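Long-range contacts in 30kLP (PDB 3K8G), which alters membrane permeability at acidic pH as an outer membrane-associated lipoprotein of Treponema pallidum, and might be involved in ligand transport: residues A[12-17]-A[69-74]; A[18-23]-A[61-66]; A[164-169]-A[187-192]; A[169-174]-A[181-186]; A[201-206]-A[235-240]. All blocks are in the same frame, centred on the assembly; numbering follows the deposited sequence.

The protein forms a U-shaped beta-half-barrel whose large hydrophobic cavity opens when helices 2, 3 and 9 leave helices 7 and 8. Contacts 2, 3 and 5 pair neighbouring antiparallel strands, and contact 1 sets helix 11-15 on strand 67-74. Contact 1 meets contact 2 at Gly16 O and Tyr22 OH (2.7 Å). Contact 2 joins contact 3 through Tyr22 O and Tyr165 N (2.8 Å), and contact 3 joins contact 5 through Glu190 N and Ser205 O (2.9 Å). Contact 4 shares Gly169 with contact 3 and packs helix 169-176, assigned as amphipathic helix 7, over these strands, with Ile173 CD1 3.8 Å from Leu204 CD2. The centres of contacts 1 and 5 lie about 26 Å apart.

Contact 1 of 5, residues A[12-17]-A[69-74]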
# COMPACT_ATOMS: atom_id res chain seq x y z
N LEU A 12 5.41 6.14 7.97
CA LEU A 12 4.21 5.45 8.52
C LEU A 12 3.41 6.36 9.47
O LEU A 12 2.20 6.29 9.50
CB LEU A 12 4.58 4.12 9.21
CG LEU A 12 5.10 3.07 8.17
CD1 LEU A 12 5.73 1.85 8.84
CD2 LEU A 12 4.01 2.67 7.17
N GLY A 13 4.11 7.22 10.21
CA GLY A 13 3.43 8.20 11.08
C GLY A 13 2.74 9.28 10.28
O GLY A 13 1.79 9.89 10.76
N VAL A 14 3.20 9.50 9.04
CA VAL A 14 2.58 10.51 8.16
C VAL A 14 1.31 10.00 7.48
O VAL A 14 0.31 10.72 7.40
CB VAL A 14 3.56 11.05 7.07
CG1 VAL A 14 2.83 12.07 6.13
CG2 VAL A 14 4.83 11.66 7.68
N VAL A 15 1.31 8.77 6.96
CA VAL A 15 0.08 8.24 6.35
C VAL A 15 -1.02 8.02 7.42
O VAL A 15 -2.21 8.08 7.12
CB VAL A 15 0.31 6.97 5.47
CG1 VAL A 15 1.33 7.31 4.34
CG2 VAL A 15 0.83 5.77 6.32
N GLY A 16 -0.62 7.78 8.66
CA GLY A 16 -1.56 7.83 9.78
C GLY A 16 -1.89 6.51 10.41
O GLY A 16 -1.79 5.46 9.79
N SER A 17 -2.32 6.59 11.67
CA SER A 17 -2.88 5.49 12.45
C SER A 17 -4.31 5.13 12.08
O SER A 17 -5.06 5.96 11.63
CB SER A 17 -2.95 5.95 13.94
OG SER A 17 -1.66 5.81 14.45
N ARG A 69 -3.92 7.00 1.55
CA ARG A 69 -2.97 8.06 1.81
C ARG A 69 -1.63 7.48 1.55
O ARG A 69 -1.33 6.40 2.07
CB ARG A 69 -3.05 8.51 3.26
CG ARG A 69 -4.49 8.96 3.68
CD ARG A 69 -4.46 9.58 5.10
NE ARG A 69 -5.83 9.59 5.63
CZ ARG A 69 -6.14 9.43 6.90
NH1 ARG A 69 -5.18 9.28 7.83
NH2 ARG A 69 -7.41 9.43 7.26
N LEU A 70 -0.80 8.20 0.77
CA LEU A 70 0.45 7.64 0.29
C LEU A 70 1.57 8.62 0.55
O LEU A 70 1.43 9.83 0.38
CB LEU A 70 0.38 7.36 -1.23
CG LEU A 70 -0.80 6.48 -1.68
CD1 LEU A 70 -1.13 6.66 -3.14
CD2 LEU A 70 -0.45 5.02 -1.34
N PHE A 71 2.71 8.09 0.91
CA PHE A 71 3.89 8.87 1.11
C PHE A 71 5.03 8.27 0.28
O PHE A 71 5.29 7.07 0.37
CB PHE A 71 4.24 8.90 2.60
CG PHE A 71 5.44 9.73 2.92
CD1 PHE A 71 5.29 11.02 3.43
CD2 PHE A 71 6.72 9.21 2.76
CE1 PHE A 71 6.41 11.80 3.77
CE2 PHE A 71 7.86 10.00 3.07
CZ PHE A 71 7.69 11.27 3.58
N GLY A 72 5.67 9.11 -0.53
CA GLY A 72 6.77 8.64 -1.41
C GLY A 72 8.11 9.28 -1.05
O GLY A 72 8.15 10.45 -0.74
N SER A 73 9.19 8.48 -1.03
CA SER A 73 10.54 9.04 -0.90
C SER A 73 11.11 9.00 -2.29
O SER A 73 11.01 7.96 -2.95
CB SER A 73 11.44 8.18 0.01
OG SER A 73 10.81 8.00 1.26
N GLY A 74 11.68 10.11 -2.74
CA GLY A 74 12.25 10.15 -4.08
C GLY A 74 13.04 11.43 -4.30
O GLY A 74 13.55 12.04 -3.36
O HOH W 1 -5.28 8.54 10.69
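Val15 at the end of helix 11-15 offers its carbonyl O to the side chain of Arg69 on strand 67-74. NH1 of Arg69 donates to Val15 O over 3.3 Å, with an N-H...O angle of 150°, the donor lying somewhat out of the carbonyl plane. The Arg69 chain, extended from CG to NE, also brings CD to 3.4 Å from Val15 O. The tight part is apolar and centres on Phe71. Val15 CG1 rests 3.7 Å from Phe71 CB, while Val14 CG1 is 3.8 Å from Phe71 CD1. With CG anti to the backbone N (chi1 -178°), the Phe71 ring is carried over toward Val14, and its side chain crosses both valines at about a right angle. The looser side begins at Gly16, where the chain leaves the helix with positive phi. There a water bridges the two segments: it accepts from Arg69 NH1 at 3.0 Å, in the guanidinium plane, and donates to the carbonyl O of the partly exposed Ser17 at 2.8 Å. Arg69 NH2 turns instead to a salt bridge with Glu67, and the guanidinium makes a cation-pi contact with Phe62. Strand 67-74 runs between strands 54-62 and 117-123, Val15 also touches Ala60 of the former, and Leu12 carries the helix against helix 147-153.

Contact 2 of 5, residues A[18-23]-A[61-66]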
# COMPACT_ATOMS: atom_id res chain seq x y z
N GLY A 18 -4.70 3.90 12.43
CA GLY A 18 -6.08 3.43 12.34
C GLY A 18 -6.49 2.93 10.97
O GLY A 18 -7.68 2.81 10.69
N ALA A 19 -5.52 2.64 10.09
CA ALA A 19 -5.87 2.24 8.73
C ALA A 19 -6.35 0.74 8.72
O ALA A 19 -5.94 -0.06 9.57
CB ALA A 19 -4.62 2.42 7.76
N ASP A 20 -7.14 0.37 7.74
CA ASP A 20 -7.50 -1.04 7.55
C ASP A 20 -6.41 -1.86 6.86
O ASP A 20 -6.32 -3.08 7.08
CB ASP A 20 -8.78 -1.09 6.76
CG ASP A 20 -9.90 -0.41 7.49
OD1 ASP A 20 -10.48 -1.09 8.32
OD2 ASP A 20 -10.15 0.80 7.30
N VAL A 21 -5.63 -1.21 5.98
CA VAL A 21 -4.51 -1.88 5.25
C VAL A 21 -3.31 -0.94 5.22
O VAL A 21 -3.49 0.25 4.97
CB VAL A 21 -4.86 -2.22 3.77
CG1 VAL A 21 -3.68 -2.90 3.05
CG2 VAL A 21 -6.13 -3.11 3.69
N TYR A 22 -2.11 -1.47 5.55
CA TYR A 22 -0.88 -0.71 5.38
C TYR A 22 -0.12 -1.38 4.25
O TYR A 22 -0.16 -2.62 4.14
CB TYR A 22 -0.03 -0.69 6.67
CG TYR A 22 -0.62 0.27 7.67
CD1 TYR A 22 -0.36 1.66 7.59
CD2 TYR A 22 -1.47 -0.21 8.68
CE1 TYR A 22 -0.94 2.55 8.54
CE2 TYR A 22 -2.08 0.71 9.62
CZ TYR A 22 -1.79 2.05 9.53
OH TYR A 22 -2.41 2.90 10.40
N LEU A 23 0.57 -0.57 3.44
CA LEU A 23 1.27 -1.08 2.25
C LEU A 23 2.65 -0.47 2.16
O LEU A 23 2.87 0.69 2.52
CB LEU A 23 0.50 -0.73 0.96
CG LEU A 23 -0.99 -1.10 0.89
CD1 LEU A 23 -1.85 0.06 1.51
CD2 LEU A 23 -1.40 -1.36 -0.59
N PHE A 61 -4.74 2.45 3.60
CA PHE A 61 -6.13 2.52 3.11
C PHE A 61 -7.12 2.56 4.29
O PHE A 61 -7.03 1.72 5.21
CB PHE A 61 -6.45 1.29 2.26
CG PHE A 61 -7.92 1.18 1.93
CD1 PHE A 61 -8.51 2.10 1.08
CD2 PHE A 61 -8.71 0.21 2.52
CE1 PHE A 61 -9.89 2.02 0.78
CE2 PHE A 61 -10.07 0.13 2.24
CZ PHE A 61 -10.65 1.06 1.37
N PHE A 62 -8.06 3.51 4.25
CA PHE A 62 -9.09 3.66 5.29
C PHE A 62 -10.47 3.36 4.72
O PHE A 62 -10.96 4.11 3.88
CB PHE A 62 -9.06 5.09 5.87
CG PHE A 62 -7.75 5.44 6.52
CD1 PHE A 62 -7.63 5.37 7.91
CD2 PHE A 62 -6.65 5.84 5.77
CE1 PHE A 62 -6.44 5.70 8.55
CE2 PHE A 62 -5.44 6.14 6.40
CZ PHE A 62 -5.36 6.07 7.81
N ALA A 63 -11.09 2.27 5.16
CA ALA A 63 -12.33 1.82 4.56
C ALA A 63 -13.49 2.79 4.80
O ALA A 63 -14.32 3.01 3.91
CB ALA A 63 -12.72 0.44 5.10
N ARG A 64 -13.57 3.33 6.01
CA ARG A 64 -14.75 4.14 6.40
C ARG A 64 -14.84 5.45 5.64
O ARG A 64 -15.93 5.84 5.19
CB ARG A 64 -14.78 4.37 7.92
CG ARG A 64 -15.03 3.09 8.72
CD ARG A 64 -15.56 3.39 10.13
NE ARG A 64 -17.01 3.59 10.11
CZ ARG A 64 -17.76 3.81 11.19
NH1 ARG A 64 -17.22 3.88 12.40
NH2 ARG A 64 -19.07 3.97 11.05
N SER A 65 -13.70 6.11 5.47
CA SER A 65 -13.60 7.34 4.67
C SER A 65 -13.20 7.09 3.20
O SER A 65 -13.00 8.04 2.43
CB SER A 65 -12.61 8.31 5.34
OG SER A 65 -11.37 7.63 5.62
N LYS A 66 -13.09 5.80 2.82
CA LYS A 66 -12.78 5.37 1.43
C LYS A 66 -11.64 6.14 0.79
O LYS A 66 -11.85 6.88 -0.18
CB LYS A 66 -14.03 5.47 0.52
CG LYS A 66 -15.22 4.60 0.95
CD LYS A 66 -16.54 5.24 0.51
CE LYS A 66 -17.74 4.42 0.94
NZ LYS A 66 -18.17 3.47 -0.13
O HOH W 2 -11.85 2.62 8.24
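Asp20 and Val21 both face Phe61 in a classic beta bulge. Phe61 O receives Asp20 N at 2.9 Å and, more weakly, Val21 N at 3.3 Å; Phe61 N returns a bond of 2.9 Å to Val21 O, closing an antiparallel hydrogen-bonded pair. Beyond the bulge the side chain of Asp20 takes over from the backbone. Its CG lies anti to the carbonyl carbon (chi1 -61°), and OD2 accepts Ala63 N at 2.8 Å in an almost straight bond (N-H...O 174°) that arrives from above the carboxylate plane. On the flank, Ala19 CB sits 3.9 Å from the centroid of the Phe62 ring and only 18° off its normal, a CH-pi contact over the face, somewhat toward the rim. The same methyl touches a face of the Tyr22 ring, again toward the rim, and is thus in contact with two aromatic rings.

The next shell fixes these groups. Ala19 N donates to Tyr22 OH at 3.1 Å, and that hydroxyl is also hydrogen-bonded to Gly16 O. A water donates to Asp20 OD2 at 2.7 Å and accepts from Arg64 N at 2.9 Å, tying the carboxylate to the turn that follows strand 54-62. On the far side of strand 21-26, Asp20 and Tyr22 make backbone bonds with Lys167 and Tyr165. With a backbone N-H and a water both donating to OD2, the Asp20 carboxylate is probably ionised, its charge stabilised by neutral donors rather than by a counter-charge in the two segments.

Contact 3 of 5, residues A[164-169]-A[187-192]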
# COMPACT_ATOMS: atom_id res chain seq x y z
N LEU A 164 2.34 -6.05 2.92
CA LEU A 164 1.02 -5.56 3.26
C LEU A 164 0.70 -6.02 4.66
O LEU A 164 1.06 -7.14 5.05
CB LEU A 164 -0.06 -6.06 2.30
CG LEU A 164 -0.20 -5.27 0.98
CD1 LEU A 164 0.71 -5.87 -0.06
CD2 LEU A 164 -1.65 -5.32 0.51
N TYR A 165 0.04 -5.15 5.42
CA TYR A 165 -0.50 -5.57 6.70
C TYR A 165 -2.00 -5.30 6.69
O TYR A 165 -2.43 -4.14 6.50
CB TYR A 165 0.17 -4.81 7.83
CG TYR A 165 -0.39 -5.21 9.20
CD1 TYR A 165 -0.35 -6.54 9.59
CD2 TYR A 165 -0.94 -4.27 10.09
CE1 TYR A 165 -0.84 -6.95 10.82
CE2 TYR A 165 -1.41 -4.69 11.35
CZ TYR A 165 -1.35 -6.04 11.69
OH TYR A 165 -1.82 -6.54 12.90
N ILE A 166 -2.81 -6.34 6.92
CA ILE A 166 -4.26 -6.21 6.62
C ILE A 166 -4.99 -6.62 7.89
O ILE A 166 -4.85 -7.77 8.32
CB ILE A 166 -4.62 -7.14 5.44
CG1 ILE A 166 -3.80 -6.75 4.20
CG2 ILE A 166 -6.19 -7.17 5.18
CD1 ILE A 166 -3.18 -7.98 3.47
N LYS A 167 -5.73 -5.68 8.50
CA LYS A 167 -6.40 -5.97 9.76
C LYS A 167 -7.47 -7.05 9.57
O LYS A 167 -7.59 -7.92 10.41
CB LYS A 167 -6.98 -4.68 10.40
CG LYS A 167 -5.88 -3.61 10.64
CD LYS A 167 -6.23 -2.55 11.68
CE LYS A 167 -4.97 -1.67 12.01
NZ LYS A 167 -5.25 -0.20 12.30
N ASN A 168 -8.23 -6.99 8.48
CA ASN A 168 -9.31 -7.97 8.24
C ASN A 168 -8.80 -9.04 7.27
O ASN A 168 -9.10 -9.03 6.05
CB ASN A 168 -10.60 -7.30 7.73
CG ASN A 168 -11.79 -8.26 7.71
OD1 ASN A 168 -11.60 -9.49 7.75
ND2 ASN A 168 -13.00 -7.72 7.64
N GLY A 169 -7.99 -9.94 7.80
CA GLY A 169 -7.28 -10.90 6.97
C GLY A 169 -8.23 -11.93 6.38
O GLY A 169 -7.99 -12.42 5.27
N GLY A 187 -8.22 -13.34 11.71
CA GLY A 187 -7.68 -12.10 12.19
C GLY A 187 -6.82 -11.42 11.13
O GLY A 187 -7.07 -11.53 9.92
N ALA A 188 -5.78 -10.77 11.62
CA ALA A 188 -4.88 -9.98 10.81
C ALA A 188 -4.04 -10.86 9.90
O ALA A 188 -3.72 -12.01 10.25
CB ALA A 188 -4.01 -9.15 11.74
N MET A 189 -3.69 -10.32 8.73
CA MET A 189 -2.86 -11.03 7.79
C MET A 189 -1.62 -10.19 7.53
O MET A 189 -1.73 -8.98 7.28
CB MET A 189 -3.59 -11.29 6.46
CG MET A 189 -2.66 -11.82 5.32
SD MET A 189 -3.41 -11.94 3.65
CE MET A 189 -4.68 -13.11 3.99
N GLU A 190 -0.45 -10.83 7.54
CA GLU A 190 0.79 -10.19 7.02
C GLU A 190 1.05 -10.85 5.66
O GLU A 190 0.95 -12.07 5.55
CB GLU A 190 1.97 -10.56 7.91
CG GLU A 190 1.96 -9.99 9.30
CD GLU A 190 3.18 -10.48 10.08
OE1 GLU A 190 4.30 -10.31 9.61
OE2 GLU A 190 3.00 -11.01 11.19
N LEU A 191 1.44 -10.07 4.65
CA LEU A 191 1.65 -10.61 3.32
C LEU A 191 2.88 -9.99 2.71
O LEU A 191 2.98 -8.75 2.65
CB LEU A 191 0.42 -10.30 2.43
CG LEU A 191 0.46 -10.63 0.95
CD1 LEU A 191 0.60 -12.16 0.77
CD2 LEU A 191 -0.80 -10.09 0.28
N TYR A 192 3.80 -10.83 2.22
CA TYR A 192 5.10 -10.36 1.66
C TYR A 192 5.28 -10.99 0.29
O TYR A 192 5.19 -12.23 0.19
CB TYR A 192 6.26 -10.73 2.61
CG TYR A 192 5.98 -10.21 4.01
CD1 TYR A 192 6.18 -8.85 4.32
CD2 TYR A 192 5.47 -11.05 5.01
CE1 TYR A 192 5.88 -8.35 5.62
CE2 TYR A 192 5.17 -10.54 6.31
CZ TYR A 192 5.37 -9.19 6.57
OH TYR A 192 5.07 -8.67 7.84
O HOH W 3 2.61 -7.11 7.45
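Tyr165 and Glu190 face each other as a non-hydrogen-bonded pair, their side chains on the same side of the strands but slanted: ring and carboxylate planes stand 69° apart, and Tyr165 CD1 is 4.2 Å from Glu190 CG. The ring leans toward Ala188, just before strand 189-196, and Tyr165 OH touches Ala188 CB at 3.6 Å. The Glu190 carboxylate is turned to its own strand, where OE1 accepts the proton of Tyr192 OH over a short 2.5 Å, in the plane of the Tyr192 ring. A water donates both to this hydroxyl and to Leu164 O, linking the strands at that end.

On the other side Ile166 and Met189 lie side by side and point the same way, with Ile166 CD1 at 4.0 Å from Met189 SD. They sit on adjacent antiparallel strands of the half-barrel, 162-166 and 189-196, whose short axes here run 164° apart; the segment between them carries helix 169-176. Met189 N to Ile166 O, at 2.8 Å, is one of four regular backbone bonds of the ladder, two about Leu164 and Leu191 and two about this pair. The Met189 chain bends at chi3 (-62°), and CE comes 3.6 Å from Gly169 O at the helix start. Having no side chain, Gly169 lets its CA approach Met189 CB to 3.7 Å. Asn168 is the N-cap of that helix, its OD1 receiving His171 N, and Phe172 from the helix packs on Ile166, Met189 and Leu191.

Contact 4 of 5, residues A[169-174]-A[181-186]; sequences GGHFIT and QLNLPL
The first turns of helix 169-176, within the region assigned as amphipathic helix 7, are packed here against the loop that leads back to strand 189-196. This is probably one of the two helices from which others move away when the cavity opens. The loop 181-186 has no regular structure and runs past the helix in the reverse sense: the nearest CA pairs pass from Gly170 with Leu184, through His171 with Asn183, to Thr174 with Gln181.

At Gly170 the approach is by backbone. Its CA, without a side chain, stands 4.0 Å from Leu184 O and 4.1 Å from Leu186 CB. Toward the outer, more exposed flank, His171 has CG anti to its backbone N (chi1 -166°), and the Gln181 side chain folds across the ring, bent at chi2. Ring and amide planes are 22° apart and stacked, although which way round the amide lies is uncertain. Asn183 OD1 lies at the edge of the same ring, in its plane, 3.8 Å from CD2 of His171. A water accepts from Asn183 N at 2.6 Å and has a weak contact with Thr174 OG1.

The inner flank is apolar. Ile173 CG2 reaches Leu184 CD2 at 4.2 Å, while the rest of Ile173 goes on to Met189 and Leu204, and Leu186 meets Leu206. The tightest carbon contact is at Thr174, where CG2 and Leu184 CD2 are 3.4 Å apart, closer than usual for two methyl carbons.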
# COMPACT_ATOMS: atom_id res chain seq x y z
N GLY A 169 -7.99 -9.94 7.80
CA GLY A 169 -7.28 -10.90 6.97
C GLY A 169 -8.23 -11.93 6.38
O GLY A 169 -7.99 -12.42 5.27
N GLY A 170 -9.30 -12.24 7.13
CA GLY A 170 -10.37 -13.12 6.64
C GLY A 170 -10.87 -12.69 5.27
O GLY A 170 -10.80 -13.45 4.29
N HIS A 171 -11.35 -11.44 5.21
CA HIS A 171 -11.88 -10.84 3.97
C HIS A 171 -10.87 -10.82 2.81
O HIS A 171 -11.22 -11.10 1.66
CB HIS A 171 -12.38 -9.43 4.29
CG HIS A 171 -13.24 -8.82 3.23
ND1 HIS A 171 -12.75 -7.90 2.32
CD2 HIS A 171 -14.55 -8.97 2.95
CE1 HIS A 171 -13.73 -7.53 1.51
NE2 HIS A 171 -14.83 -8.16 1.87
N PHE A 172 -9.61 -10.53 3.10
CA PHE A 172 -8.58 -10.40 2.05
C PHE A 172 -8.14 -11.75 1.45
O PHE A 172 -7.86 -11.84 0.24
CB PHE A 172 -7.36 -9.65 2.60
CG PHE A 172 -6.47 -9.05 1.54
CD1 PHE A 172 -6.74 -7.79 1.02
CD2 PHE A 172 -5.37 -9.74 1.07
CE1 PHE A 172 -5.91 -7.23 0.04
CE2 PHE A 172 -4.53 -9.18 0.10
CZ PHE A 172 -4.81 -7.92 -0.40
N ILE A 173 -8.08 -12.78 2.30
CA ILE A 173 -7.63 -14.12 1.89
C ILE A 173 -8.49 -14.74 0.79
O ILE A 173 -7.98 -15.42 -0.11
CB ILE A 173 -7.51 -15.10 3.10
CG1 ILE A 173 -6.71 -16.34 2.70
CG2 ILE A 173 -8.88 -15.56 3.59
CD1 ILE A 173 -5.23 -16.11 2.54
N THR A 174 -9.79 -14.49 0.84
CA THR A 174 -10.70 -14.98 -0.18
C THR A 174 -10.38 -14.33 -1.53
O THR A 174 -10.37 -15.02 -2.58
CB THR A 174 -12.18 -14.76 0.21
OG1 THR A 174 -12.51 -13.37 0.13
CG2 THR A 174 -12.44 -15.24 1.62
N GLN A 181 -16.34 -14.23 -1.61
CA GLN A 181 -16.37 -13.54 -0.31
C GLN A 181 -17.15 -14.36 0.75
O GLN A 181 -18.38 -14.43 0.70
CB GLN A 181 -16.97 -12.13 -0.48
CG GLN A 181 -16.30 -11.01 0.33
CD GLN A 181 -14.82 -10.82 -0.01
OE1 GLN A 181 -13.95 -11.11 0.81
NE2 GLN A 181 -14.54 -10.34 -1.23
N LEU A 182 -16.43 -14.98 1.68
CA LEU A 182 -17.01 -15.84 2.73
C LEU A 182 -17.22 -15.14 4.09
O LEU A 182 -17.96 -15.65 4.94
CB LEU A 182 -16.15 -17.09 2.96
CG LEU A 182 -16.33 -18.38 2.15
CD1 LEU A 182 -15.25 -18.54 1.09
CD2 LEU A 182 -16.35 -19.59 3.07
N ASN A 183 -16.55 -14.00 4.30
CA ASN A 183 -16.47 -13.34 5.62
C ASN A 183 -15.99 -14.30 6.72
O ASN A 183 -16.72 -14.58 7.68
CB ASN A 183 -17.80 -12.69 6.02
CG ASN A 183 -18.19 -11.53 5.12
OD1 ASN A 183 -17.38 -10.63 4.85
ND2 ASN A 183 -19.43 -11.53 4.66
N LEU A 184 -14.76 -14.81 6.56
CA LEU A 184 -14.19 -15.76 7.52
C LEU A 184 -13.87 -15.10 8.86
O LEU A 184 -13.54 -13.91 8.90
CB LEU A 184 -12.93 -16.42 6.96
CG LEU A 184 -12.95 -17.52 5.89
CD1 LEU A 184 -14.19 -18.44 5.96
CD2 LEU A 184 -12.80 -16.90 4.53
N PRO A 185 -13.96 -15.88 9.97
CA PRO A 185 -13.78 -15.40 11.34
C PRO A 185 -12.31 -15.28 11.76
O PRO A 185 -11.97 -15.55 12.93
CB PRO A 185 -14.48 -16.49 12.18
CG PRO A 185 -14.35 -17.72 11.39
CD PRO A 185 -14.29 -17.32 9.93
N LEU A 186 -11.46 -14.83 10.84
CA LEU A 186 -10.01 -14.84 11.03
C LEU A 186 -9.47 -13.42 11.29
O LEU A 186 -10.17 -12.43 11.10
CB LEU A 186 -9.32 -15.47 9.82
CG LEU A 186 -9.78 -16.84 9.31
CD1 LEU A 186 -9.61 -16.96 7.79
CD2 LEU A 186 -9.04 -17.98 10.00
O HOH W 4 -14.80 -12.94 2.63

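Contact 5 of 5, residues A[201-206]-A[235-240]; sequences LYTLSL and RLIIED
Leu206 O accepts Leu236 N at 2.8 Å, the shortest polar bond here, in the carbonyl plane, and is also approached by the weak C-H of Arg235 CA at 3.3 Å. The pattern repeats along the antiparallel ladder of strands 199-207 and 235-244. Leu204 and Ile238 form the next hydrogen-bonded pair, Leu204 N reaching Ile238 O at 2.9 Å, and the strand axes run 168° apart. Near Asp240 the ladder loses strength: the bond from Asp240 N to Tyr202 O is weak and bent (N-H...O 129°), as the chain turns a corner there.

The faces differ in chemistry. On the one carrying Ser205 and Ile237, Arg235 NH1 donates to Ser205 OG at 3.0 Å, though the hydroxyl lies well out of the guanidinium plane. The arginine bends at chi3 (-52°), and Ile237 CD1 covers one face of the guanidinium near its rim while also touching Ser205 OG at 3.4 Å. Farther along, Thr203 and Glu239 lie side by side, with Thr203 CG2 3.9 Å from Glu239 CB; the glutamate OE2 is hydrogen-bonded to His230, and Thr203 OG1 has a weak bond to a bound methylpentanediol.

On the reverse face Leu204 and Ile238 run side by side, their CD1 atoms 3.9 Å apart, beside Leu206 and Leu236. Leu204 packs on Ile173 and Leu176 of helix 169-176. The ladder therefore turns an apolar face, partly covered by that helix (assigned as amphipathic helix 7), one way and a mixed, largely polar one the other, consistent with a half-barrel wall around a hydrophobic interior.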
# COMPACT_ATOMS: atom_id res chain seq x y z
N LEU A 201 5.64 -14.14 -6.13
CA LEU A 201 5.76 -15.21 -5.15
C LEU A 201 5.45 -14.60 -3.78
O LEU A 201 5.86 -13.47 -3.53
CB LEU A 201 7.22 -15.68 -5.07
CG LEU A 201 7.62 -16.98 -5.75
CD1 LEU A 201 9.11 -16.92 -6.05
CD2 LEU A 201 7.28 -18.21 -4.89
N TYR A 202 4.75 -15.31 -2.90
CA TYR A 202 4.45 -14.68 -1.59
C TYR A 202 4.52 -15.61 -0.40
O TYR A 202 4.48 -16.85 -0.55
CB TYR A 202 3.10 -13.94 -1.61
CG TYR A 202 1.92 -14.83 -1.83
CD1 TYR A 202 1.37 -14.97 -3.11
CD2 TYR A 202 1.34 -15.54 -0.78
CE1 TYR A 202 0.29 -15.79 -3.34
CE2 TYR A 202 0.26 -16.38 -1.01
CZ TYR A 202 -0.26 -16.48 -2.29
OH TYR A 202 -1.34 -17.29 -2.52
N THR A 203 4.64 -15.01 0.79
CA THR A 203 4.48 -15.72 2.04
C THR A 203 3.49 -14.89 2.80
O THR A 203 3.53 -13.65 2.74
CB THR A 203 5.75 -15.73 2.94
OG1 THR A 203 6.89 -16.13 2.19
CG2 THR A 203 5.58 -16.72 4.09
N LEU A 204 2.63 -15.55 3.55
CA LEU A 204 1.71 -14.83 4.42
C LEU A 204 1.54 -15.57 5.73
O LEU A 204 1.80 -16.79 5.84
CB LEU A 204 0.36 -14.56 3.73
CG LEU A 204 -0.58 -15.73 3.36
CD1 LEU A 204 -1.44 -16.18 4.58
CD2 LEU A 204 -1.50 -15.33 2.22
N SER A 205 1.13 -14.80 6.73
CA SER A 205 0.75 -15.34 7.99
C SER A 205 -0.66 -14.80 8.26
O SER A 205 -0.93 -13.61 8.04
CB SER A 205 1.74 -14.86 9.04
OG SER A 205 1.41 -15.38 10.31
N LEU A 206 -1.54 -15.66 8.74
CA LEU A 206 -2.92 -15.28 9.00
C LEU A 206 -3.27 -15.70 10.42
O LEU A 206 -3.07 -16.88 10.80
CB LEU A 206 -3.86 -15.93 7.96
CG LEU A 206 -5.38 -15.84 8.13
CD1 LEU A 206 -5.87 -14.39 7.95
CD2 LEU A 206 -6.02 -16.76 7.07
N ARG A 235 -1.25 -19.16 14.14
CA ARG A 235 -1.06 -18.56 12.82
C ARG A 235 -0.92 -19.58 11.70
O ARG A 235 -0.10 -20.51 11.79
CB ARG A 235 0.18 -17.67 12.81
CG ARG A 235 0.08 -16.41 13.67
CD ARG A 235 1.37 -15.61 13.52
NE ARG A 235 2.56 -16.42 13.78
CZ ARG A 235 3.70 -16.38 13.08
NH1 ARG A 235 3.84 -15.58 12.03
NH2 ARG A 235 4.70 -17.19 13.43
N LEU A 236 -1.71 -19.38 10.65
CA LEU A 236 -1.59 -20.15 9.42
C LEU A 236 -0.53 -19.50 8.55
O LEU A 236 -0.63 -18.32 8.22
CB LEU A 236 -2.92 -20.16 8.69
CG LEU A 236 -2.95 -21.04 7.43
CD1 LEU A 236 -2.91 -22.52 7.84
CD2 LEU A 236 -4.18 -20.73 6.58
N ILE A 237 0.48 -20.29 8.16
CA ILE A 237 1.57 -19.81 7.31
C ILE A 237 1.48 -20.47 5.95
O ILE A 237 1.41 -21.69 5.85
CB ILE A 237 2.94 -20.13 7.92
CG1 ILE A 237 2.97 -19.78 9.42
CG2 ILE A 237 4.10 -19.50 7.09
CD1 ILE A 237 3.06 -18.30 9.71
N ILE A 238 1.45 -19.64 4.91
CA ILE A 238 1.45 -20.09 3.54
C ILE A 238 2.73 -19.56 2.93
O ILE A 238 2.99 -18.35 2.96
CB ILE A 238 0.23 -19.58 2.77
CG1 ILE A 238 -1.06 -20.04 3.49
CG2 ILE A 238 0.28 -20.06 1.30
CD1 ILE A 238 -2.35 -19.58 2.85
N GLU A 239 3.57 -20.45 2.42
CA GLU A 239 4.73 -19.97 1.68
C GLU A 239 4.83 -20.52 0.27
O GLU A 239 4.43 -21.65 -0.02
CB GLU A 239 6.02 -20.20 2.49
CG GLU A 239 6.00 -21.46 3.34
CD GLU A 239 6.93 -21.39 4.55
OE1 GLU A 239 7.86 -20.54 4.56
OE2 GLU A 239 6.72 -22.17 5.50
N ASP A 240 5.37 -19.67 -0.60
CA ASP A 240 5.64 -20.00 -1.98
C ASP A 240 4.34 -20.05 -2.78
O ASP A 240 4.25 -20.79 -3.74
CB ASP A 240 6.42 -21.31 -2.10
CG ASP A 240 7.69 -21.31 -1.26
OD1 ASP A 240 7.92 -22.31 -0.53
OD2 ASP A 240 8.44 -20.31 -1.33